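VipE (PDB 4QN8) is an effector protein of Legionella pneumophila whose molecular activity is not established, and whose N-terminal portion folds as a compact bundle of helices. Local coordinates at residues A[3-8]-A[62-67]; A[33-38]-A[88-93]; A[80-85]-A[105-110]. All coordinates share one frame; numbering follows the deposited sequence.

Contact 1 of 3, residues A[3-8]-A[62-67]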
loop_
_atom_site.group_PDB
_atom_site.type_symbol
_atom_site.label_atom_id
_atom_site.label_comp_id
_atom_site.label_asym_id
_atom_site.label_seq_id
_atom_site.Cartn_x
_atom_site.Cartn_y
_atom_site.Cartn_z
HETATM N N MSE A 3 -7.531 -18.911 0.529
HETATM C CA MSE A 3 -6.083 -18.743 0.643
HETATM C C MSE A 3 -5.586 -17.562 -0.187
HETATM O O MSE A 3 -6.108 -17.294 -1.273
HETATM C CB MSE A 3 -5.349 -20.028 0.232
HETATM C CG MSE A 3 -5.479 -21.169 1.240
HETATM SE SE MSE A 3 -4.537 -20.827 2.918
HETATM C CE MSE A 3 -2.762 -21.482 2.431
ATOM N N PRO A 4 -4.578 -16.842 0.329
ATOM C CA PRO A 4 -3.994 -15.717 -0.416
ATOM C C PRO A 4 -3.213 -16.203 -1.633
ATOM O O PRO A 4 -2.987 -17.405 -1.778
ATOM C CB PRO A 4 -3.029 -15.087 0.592
ATOM C CG PRO A 4 -2.730 -16.177 1.578
ATOM C CD PRO A 4 -3.980 -16.999 1.667
ATOM N N LEU A 5 -2.806 -15.277 -2.496
ATOM C CA LEU A 5 -1.922 -15.604 -3.605
ATOM C C LEU A 5 -0.618 -16.194 -3.088
ATOM O O LEU A 5 -0.181 -15.861 -1.977
ATOM C CB LEU A 5 -1.582 -14.335 -4.378
ATOM C CG LEU A 5 -2.781 -13.635 -5.017
ATOM C CD1 LEU A 5 -2.409 -12.239 -5.501
ATOM C CD2 LEU A 5 -3.259 -14.487 -6.168
ATOM N N THR A 6 0.003 -17.061 -3.890
ATOM C CA THR A 6 1.298 -17.627 -3.525
ATOM C C THR A 6 2.336 -16.517 -3.346
ATOM O O THR A 6 3.131 -16.536 -2.401
ATOM C CB THR A 6 1.767 -18.665 -4.553
ATOM O OG1 THR A 6 0.799 -19.724 -4.617
ATOM C CG2 THR A 6 3.120 -19.245 -4.149
ATOM N N GLN A 7 2.306 -15.534 -4.242
ATOM C CA GLN A 7 3.167 -14.362 -4.143
ATOM C C GLN A 7 3.056 -13.716 -2.753
ATOM O O GLN A 7 4.063 -13.384 -2.119
ATOM C CB GLN A 7 2.760 -13.364 -5.231
ATOM C CG GLN A 7 3.496 -12.061 -5.191
ATOM C CD GLN A 7 3.129 -11.139 -6.343
ATOM O OE1 GLN A 7 3.670 -10.045 -6.450
ATOM N NE2 GLN A 7 2.221 -11.588 -7.219
ATOM N N THR A 8 1.825 -13.562 -2.277
ATOM C CA THR A 8 1.575 -12.979 -0.965
ATOM C C THR A 8 2.192 -13.831 0.130
ATOM O O THR A 8 2.875 -13.319 1.017
ATOM C CB THR A 8 0.079 -12.865 -0.709
ATOM O OG1 THR A 8 -0.446 -11.833 -1.547
ATOM C CG2 THR A 8 -0.210 -12.523 0.765
ATOM N N ILE A 62 -0.771 -6.443 -4.478
ATOM C CA ILE A 62 -0.464 -5.606 -3.318
ATOM C C ILE A 62 -1.629 -5.616 -2.320
ATOM O O ILE A 62 -1.423 -5.727 -1.105
ATOM C CB ILE A 62 -0.130 -4.151 -3.743
ATOM C CG1 ILE A 62 1.014 -4.140 -4.769
ATOM C CG2 ILE A 62 0.201 -3.302 -2.518
ATOM C CD1 ILE A 62 1.443 -2.746 -5.228
ATOM N N LYS A 63 -2.856 -5.507 -2.831
ATOM C CA LYS A 63 -4.043 -5.551 -1.985
ATOM C C LYS A 63 -4.066 -6.847 -1.194
ATOM O O LYS A 63 -4.349 -6.854 0.008
ATOM C CB LYS A 63 -5.314 -5.478 -2.848
ATOM C CG LYS A 63 -5.727 -4.085 -3.324
ATOM C CD LYS A 63 -6.990 -4.247 -4.170
ATOM C CE LYS A 63 -7.521 -2.962 -4.741
ATOM N NZ LYS A 63 -8.637 -3.306 -5.671
ATOM N N ASP A 64 -3.768 -7.948 -1.876
ATOM C CA ASP A 64 -3.835 -9.262 -1.239
ATOM C C ASP A 64 -2.837 -9.326 -0.084
ATOM O O ASP A 64 -3.147 -9.848 0.994
ATOM C CB ASP A 64 -3.588 -10.364 -2.277
ATOM C CG ASP A 64 -3.892 -11.757 -1.745
ATOM O OD1 ASP A 64 -5.079 -12.058 -1.478
ATOM O OD2 ASP A 64 -2.942 -12.554 -1.600
ATOM N N PHE A 65 -1.645 -8.777 -0.308
ATOM C CA PHE A 65 -0.597 -8.756 0.725
ATOM C C PHE A 65 -1.027 -7.941 1.937
ATOM O O PHE A 65 -0.906 -8.397 3.075
ATOM C CB PHE A 65 0.694 -8.180 0.148
ATOM C CG PHE A 65 1.829 -8.098 1.133
ATOM C CD1 PHE A 65 2.669 -9.180 1.332
ATOM C CD2 PHE A 65 2.077 -6.915 1.823
ATOM C CE1 PHE A 65 3.745 -9.095 2.226
ATOM C CE2 PHE A 65 3.129 -6.826 2.723
ATOM C CZ PHE A 65 3.965 -7.923 2.923
ATOM N N VAL A 66 -1.540 -6.738 1.702
ATOM C CA VAL A 66 -1.984 -5.896 2.806
ATOM C C VAL A 66 -3.184 -6.530 3.505
ATOM O O VAL A 66 -3.272 -6.522 4.735
ATOM C CB VAL A 66 -2.303 -4.477 2.314
ATOM C CG1 VAL A 66 -2.902 -3.635 3.445
ATOM C CG2 VAL A 66 -1.025 -3.838 1.768
ATOM N N LEU A 67 -4.084 -7.131 2.728
ATOM C CA LEU A 67 -5.270 -7.793 3.297
ATOM C C LEU A 67 -4.876 -8.906 4.266
ATOM O O LEU A 67 -5.633 -9.269 5.183
ATOM C CB LEU A 67 -6.120 -8.389 2.172
ATOM C CG LEU A 67 -7.523 -8.893 2.480
ATOM C CD1 LEU A 67 -8.383 -7.730 2.957
ATOM C CD2 LEU A 67 -8.128 -9.508 1.235
#
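Asp64 OD2 is gripped by two donors from the start of the chain, Thr8 OG1 and the backbone N of Leu5. The hydroxyl bond is short, with Thr8 OG1 2.6 Å from Asp64 OD2, and it uses the anti lone pair of that oxygen. The amide bond spans 2.9 Å from Leu5 N to Asp64 OD2 with an N-H...O angle of 152°. Its donor stands above the carboxylate plane, 36° out of it. One oxygen thus accepts two hydrogen bonds, from a hydroxyl and an amide, which limits the rotation of the carboxylate. Asp64 CG is anti to the backbone N, which carries the carboxylate from helix 58-69 toward residues 4-8.

The site is the beginning of helix 6-20. Leu5 occupies the N-cap position, and Thr8 lies in the first turn. A carboxylate from a second helix thus sits beside a helix N-terminus, where the helix dipole would be expected to stabilise its negative charge.

Apolar atoms pack around the same oxygen. Pro4 CB lies 3.4 Å from Asp64 OD2, and Leu5 CG lies 3.6 Å from it. Leu5 CD1 also comes within 3.9 Å of Asp64 CB, the two side chains passing at a slant. Thr8 has OG1 anti to its carbonyl carbon (chi1 -71°), which puts the hydroxyl on the carboxylate. Its other branch, CG2, lies 3.8 Å from Phe65 CA, one residue past Asp64 in helix 58-69. The Phe65 ring turns its edge to the Thr8 backbone, with CD1 4.2 Å from Thr8 O. The same ring meets Phe38 edge-to-face and packs on Leu11 and Ile12 of helix 6-20. Pro4 and Thr8 also pack on Thr68 of helix 58-69.

Contact 2 of 3, residues A[33-38]-A[88-93]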
loop_
_atom_site.group_PDB
_atom_site.type_symbol
_atom_site.label_atom_id
_atom_site.label_comp_id
_atom_site.label_asym_id
_atom_site.label_seq_id
_atom_site.Cartn_x
_atom_site.Cartn_y
_atom_site.Cartn_z
ATOM N N LEU A 33 9.758 -1.689 -0.495
ATOM C CA LEU A 33 9.065 -0.646 -1.247
ATOM C C LEU A 33 9.534 -0.525 -2.710
ATOM O O LEU A 33 9.034 0.313 -3.450
ATOM C CB LEU A 33 9.221 0.693 -0.509
ATOM C CG LEU A 33 8.462 0.780 0.815
ATOM C CD1 LEU A 33 8.961 1.940 1.704
ATOM C CD2 LEU A 33 6.969 0.904 0.563
ATOM N N ASP A 34 10.504 -1.345 -3.124
ATOM C CA ASP A 34 10.933 -1.380 -4.522
ATOM C C ASP A 34 9.696 -1.607 -5.396
ATOM O O ASP A 34 8.896 -2.501 -5.130
ATOM C CB ASP A 34 11.986 -2.490 -4.745
ATOM C CG ASP A 34 12.513 -2.545 -6.188
ATOM O OD1 ASP A 34 11.710 -2.586 -7.144
ATOM O OD2 ASP A 34 13.751 -2.589 -6.371
ATOM N N PRO A 35 9.516 -0.764 -6.418
ATOM C CA PRO A 35 8.304 -0.845 -7.244
ATOM C C PRO A 35 8.071 -2.233 -7.863
ATOM O O PRO A 35 6.942 -2.564 -8.200
ATOM C CB PRO A 35 8.567 0.186 -8.343
ATOM C CG PRO A 35 9.474 1.190 -7.704
ATOM C CD PRO A 35 10.337 0.418 -6.736
ATOM N N ASN A 36 9.125 -3.034 -7.986
ATOM C CA ASN A 36 8.997 -4.347 -8.609
ATOM C C ASN A 36 8.812 -5.511 -7.650
ATOM O O ASN A 36 8.788 -6.664 -8.073
ATOM C CB ASN A 36 10.191 -4.628 -9.507
ATOM C CG ASN A 36 10.217 -3.730 -10.705
ATOM O OD1 ASN A 36 10.900 -2.708 -10.713
ATOM N ND2 ASN A 36 9.448 -4.092 -11.725
ATOM N N THR A 37 8.663 -5.220 -6.362
ATOM C CA THR A 37 8.500 -6.304 -5.385
ATOM C C THR A 37 7.242 -7.131 -5.652
ATOM O O THR A 37 7.263 -8.362 -5.533
ATOM C CB THR A 37 8.467 -5.796 -3.931
ATOM O OG1 THR A 37 9.692 -5.113 -3.641
ATOM C CG2 THR A 37 8.316 -6.968 -2.971
ATOM N N PHE A 38 6.158 -6.443 -6.012
ATOM C CA PHE A 38 4.889 -7.079 -6.369
ATOM C C PHE A 38 4.674 -6.966 -7.877
ATOM O O PHE A 38 4.999 -5.936 -8.492
ATOM C CB PHE A 38 3.726 -6.412 -5.626
ATOM C CG PHE A 38 3.846 -6.478 -4.132
ATOM C CD1 PHE A 38 4.510 -5.481 -3.425
ATOM C CD2 PHE A 38 3.319 -7.545 -3.438
ATOM C CE1 PHE A 38 4.640 -5.552 -2.047
ATOM C CE2 PHE A 38 3.447 -7.631 -2.048
ATOM C CZ PHE A 38 4.114 -6.628 -1.355
ATOM N N LEU A 88 10.000 7.017 3.105
ATOM C CA LEU A 88 11.077 6.254 2.459
ATOM C C LEU A 88 10.803 5.804 1.034
ATOM O O LEU A 88 11.706 5.285 0.382
ATOM C CB LEU A 88 11.414 5.016 3.278
ATOM C CG LEU A 88 11.955 5.315 4.670
ATOM C CD1 LEU A 88 12.108 4.004 5.443
ATOM C CD2 LEU A 88 13.285 6.083 4.627
ATOM N N SER A 89 9.564 5.975 0.578
ATOM C CA SER A 89 9.156 5.587 -0.777
ATOM C C SER A 89 10.078 6.233 -1.806
ATOM O O SER A 89 10.468 7.390 -1.640
ATOM C CB SER A 89 7.716 6.021 -1.049
ATOM O OG SER A 89 6.807 5.206 -0.347
ATOM N N PRO A 90 10.453 5.475 -2.851
ATOM C CA PRO A 90 11.458 5.936 -3.812
ATOM C C PRO A 90 10.989 7.157 -4.573
ATOM O O PRO A 90 9.801 7.266 -4.887
ATOM C CB PRO A 90 11.610 4.744 -4.768
ATOM C CG PRO A 90 10.354 3.947 -4.597
ATOM C CD PRO A 90 9.975 4.116 -3.166
ATOM N N PRO A 91 11.908 8.087 -4.844
ATOM C CA PRO A 91 11.527 9.230 -5.669
ATOM C C PRO A 91 11.252 8.729 -7.081
ATOM O O PRO A 91 12.079 8.018 -7.630
ATOM C CB PRO A 91 12.791 10.103 -5.664
ATOM C CG PRO A 91 13.919 9.140 -5.382
ATOM C CD PRO A 91 13.329 8.124 -4.446
ATOM N N GLY A 92 10.101 9.060 -7.652
ATOM C CA GLY A 92 9.863 8.708 -9.041
ATOM C C GLY A 92 9.922 9.947 -9.903
ATOM O O GLY A 92 10.344 11.009 -9.436
ATOM N N ASP A 93 9.496 9.813 -11.161
ATOM C CA ASP A 93 9.344 10.965 -12.038
ATOM C C ASP A 93 8.378 11.968 -11.416
ATOM O O ASP A 93 7.578 11.621 -10.536
ATOM C CB ASP A 93 8.820 10.532 -13.410
ATOM C CG ASP A 93 9.764 9.582 -14.125
ATOM O OD1 ASP A 93 10.886 9.361 -13.618
ATOM O OD2 ASP A 93 9.389 9.065 -15.201
#
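Two interhelical loops meet through Leu33 and Pro35 on one side and Leu88, Ser89 and Pro90 on the other. The first loop follows helix 26-32. The second begins at the end of helix 75-88, where Ser89 is the first residue to leave helical geometry. The contact is apolar, with no hydrogen bond between the segments.

Leu33 contributes most to it. Its CD1 methyl lies 4.2 Å from Leu88 CB and approaches the backbone N of Ser89 equally closely. The Pro90 ring comes in beside the Leu33 backbone, with CD 3.9 Å from Leu33 O. Pro35 extends the patch, its CD 4.1 Å from Pro90 CG. These two rings run past each other in opposite senses.

The first loop is shaped by its own turn. Asp34 to Thr37 form a type I beta turn, closed by a bond of 3.0 Å from Thr37 N to Asp34 O. Asp34 OD1 also accepts from Asn36 N at 2.8 Å, an Asx turn with a nearly straight bond (166°). The turn carries Pro35, which meets Pro90. Ser89 OG is bonded to Met85 O, back in its own helix.

Around the loops, Leu33 packs on Leu103 and Glu104 of helix 103-114, Leu88 rests on Leu29 and Ile30 of helix 26-32, and Phe38 reaches Leu11 of helix 6-20.

Contact 3 of 3, residues A[80-85]-A[105-110]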
loop_
_atom_site.group_PDB
_atom_site.type_symbol
_atom_site.label_atom_id
_atom_site.label_comp_id
_atom_site.label_asym_id
_atom_site.label_seq_id
_atom_site.Cartn_x
_atom_site.Cartn_y
_atom_site.Cartn_z
ATOM N N GLN A 80 2.560 3.853 12.203
ATOM C CA GLN A 80 4.004 4.092 12.189
ATOM C C GLN A 80 4.592 3.518 10.900
ATOM O O GLN A 80 5.384 4.178 10.217
ATOM C CB GLN A 80 4.601 3.403 13.422
ATOM C CG GLN A 80 6.031 3.706 13.791
ATOM C CD GLN A 80 6.415 2.996 15.094
ATOM O OE1 GLN A 80 6.322 1.766 15.188
ATOM N NE2 GLN A 80 6.819 3.769 16.111
ATOM N N LEU A 81 4.189 2.303 10.541
ATOM C CA LEU A 81 4.680 1.698 9.301
ATOM C C LEU A 81 4.280 2.543 8.096
ATOM O O LEU A 81 5.100 2.822 7.225
ATOM C CB LEU A 81 4.167 0.266 9.116
ATOM C CG LEU A 81 4.819 -0.843 9.940
ATOM C CD1 LEU A 81 4.044 -2.144 9.753
ATOM C CD2 LEU A 81 6.280 -1.026 9.552
ATOM N N THR A 82 3.029 2.977 8.055
ATOM C CA THR A 82 2.570 3.772 6.917
ATOM C C THR A 82 3.346 5.090 6.795
ATOM O O THR A 82 3.711 5.520 5.684
ATOM C CB THR A 82 1.070 4.035 7.047
ATOM O OG1 THR A 82 0.392 2.774 7.033
ATOM C CG2 THR A 82 0.552 4.894 5.885
ATOM N N SER A 83 3.621 5.724 7.922
ATOM C CA SER A 83 4.373 6.980 7.901
ATOM C C SER A 83 5.796 6.776 7.396
ATOM O O SER A 83 6.314 7.594 6.621
ATOM C CB SER A 83 4.427 7.612 9.296
ATOM O OG SER A 83 3.148 8.063 9.692
ATOM N N ARG A 84 6.424 5.692 7.838
ATOM C CA ARG A 84 7.760 5.368 7.371
ATOM C C ARG A 84 7.757 5.094 5.883
ATOM O O ARG A 84 8.655 5.531 5.165
ATOM C CB ARG A 84 8.317 4.158 8.117
ATOM C CG ARG A 84 8.639 4.431 9.550
ATOM C CD ARG A 84 9.139 3.164 10.189
ATOM N NE ARG A 84 10.492 2.818 9.743
ATOM C CZ ARG A 84 11.001 1.593 9.847
ATOM N NH1 ARG A 84 10.260 0.611 10.352
ATOM N NH2 ARG A 84 12.239 1.342 9.437
HETATM N N MSE A 85 6.744 4.375 5.407
HETATM C CA MSE A 85 6.684 4.050 3.994
HETATM C C MSE A 85 6.557 5.314 3.158
HETATM O O MSE A 85 7.166 5.422 2.087
HETATM C CB MSE A 85 5.530 3.085 3.706
HETATM C CG MSE A 85 5.759 1.706 4.310
HETATM SE SE MSE A 85 4.204 0.621 3.898
HETATM C CE MSE A 85 4.745 -1.046 4.734
ATOM N N LYS A 105 0.702 3.202 -1.002
ATOM C CA LYS A 105 -0.686 3.571 -1.288
ATOM C C LYS A 105 -1.648 2.574 -0.635
ATOM O O LYS A 105 -2.670 2.962 -0.041
ATOM C CB LYS A 105 -0.961 3.665 -2.796
ATOM C CG LYS A 105 -2.451 3.851 -3.094
ATOM C CD LYS A 105 -2.708 4.516 -4.439
ATOM C CE LYS A 105 -2.440 3.570 -5.593
ATOM N NZ LYS A 105 -2.627 4.291 -6.907
ATOM N N ALA A 106 -1.320 1.293 -0.712
ATOM C CA ALA A 106 -2.213 0.290 -0.135
ATOM C C ALA A 106 -2.265 0.324 1.390
ATOM O O ALA A 106 -3.333 0.164 1.977
ATOM C CB ALA A 106 -1.879 -1.101 -0.626
ATOM N N PHE A 107 -1.119 0.518 2.036
ATOM C CA PHE A 107 -1.094 0.635 3.490
ATOM C C PHE A 107 -1.895 1.855 3.942
ATOM O O PHE A 107 -2.660 1.777 4.917
ATOM C CB PHE A 107 0.347 0.733 3.992
ATOM C CG PHE A 107 0.857 -0.535 4.604
ATOM C CD1 PHE A 107 1.076 -1.662 3.828
ATOM C CD2 PHE A 107 1.120 -0.596 5.957
ATOM C CE1 PHE A 107 1.539 -2.833 4.393
ATOM C CE2 PHE A 107 1.588 -1.767 6.534
ATOM C CZ PHE A 107 1.789 -2.890 5.743
ATOM N N LEU A 108 -1.731 2.974 3.245
ATOM C CA LEU A 108 -2.488 4.185 3.587
ATOM C C LEU A 108 -3.988 3.945 3.428
ATOM O O LEU A 108 -4.783 4.322 4.295
ATOM C CB LEU A 108 -2.039 5.380 2.728
ATOM C CG LEU A 108 -2.774 6.720 2.873
ATOM C CD1 LEU A 108 -2.725 7.229 4.304
ATOM C CD2 LEU A 108 -2.129 7.757 1.953
ATOM N N ALA A 109 -4.373 3.319 2.317
ATOM C CA ALA A 109 -5.779 2.983 2.070
ATOM C C ALA A 109 -6.352 2.049 3.134
ATOM O O ALA A 109 -7.518 2.165 3.508
ATOM C CB ALA A 109 -5.949 2.371 0.690
ATOM N N PHE A 110 -5.544 1.113 3.606
ATOM C CA PHE A 110 -6.013 0.161 4.603
ATOM C C PHE A 110 -6.230 0.888 5.918
ATOM O O PHE A 110 -7.222 0.658 6.626
ATOM C CB PHE A 110 -4.980 -0.946 4.770
ATOM C CG PHE A 110 -5.390 -2.021 5.723
ATOM C CD1 PHE A 110 -6.160 -3.092 5.288
ATOM C CD2 PHE A 110 -5.003 -1.967 7.051
ATOM C CE1 PHE A 110 -6.530 -4.101 6.168
ATOM C CE2 PHE A 110 -5.363 -2.977 7.939
ATOM C CZ PHE A 110 -6.130 -4.045 7.495
#
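A Met-aromatic contact between Met85 and Phe107 joins helix 75-88 to helix 103-114. Met85 is a selenomethionine, so selenium stands in for sulfur. Its chain is extended out to the methyl (chi3 179°, CE anti to CB) and crosses the Phe107 side chain at about a right angle. The terminal CE methyl sits over the centre of one ring face, 3.5 Å from the centroid and only 7° off the normal, a CH-pi contact. Selenium lies over the same face nearer the root of the ring, 3.6 Å from Phe107 CG.

The two segments run roughly antiparallel in this all-helical fold. Their axes cross at -146° and approach to 9.3 Å. Thr82 and Phe107 are the closest pair of residues by CA.

Thr82 OG1 touches the ring at its edge, in plane, 3.6 Å from Phe107 CD2. That hydroxyl is bonded to Leu78 O one turn back in its own helix. The CG2 branch of Thr82 packs instead on the Leu108 backbone, 3.9 Å from Leu108 CA. Leu81 CD1 meets the ring obliquely, 4.1 Å from Phe107 CE2. Beyond the pair, Phe107 also packs on Val66 of helix 58-69 and on Leu73.

How the contacts relate
From the N terminus, contact 1 closes a long loop by bringing helix 58-69 back to the start of helix 6-20. Contact 2 opens inside that loop, at 33-38, and closes beyond it at 88-93, so the two cross. Contact 3 starts at 80-85, within the span of contact 2, and ends past it at 105-110, so these also cross. Contacts 1 and 3 follow in series. The three sites touch one another. Phe38 packs on Ile62, Leu33 reaches Met85, and Val66 lies against Ala106 and Phe110. Helix 58-69 thus bridges helix 6-20 and helix 103-114.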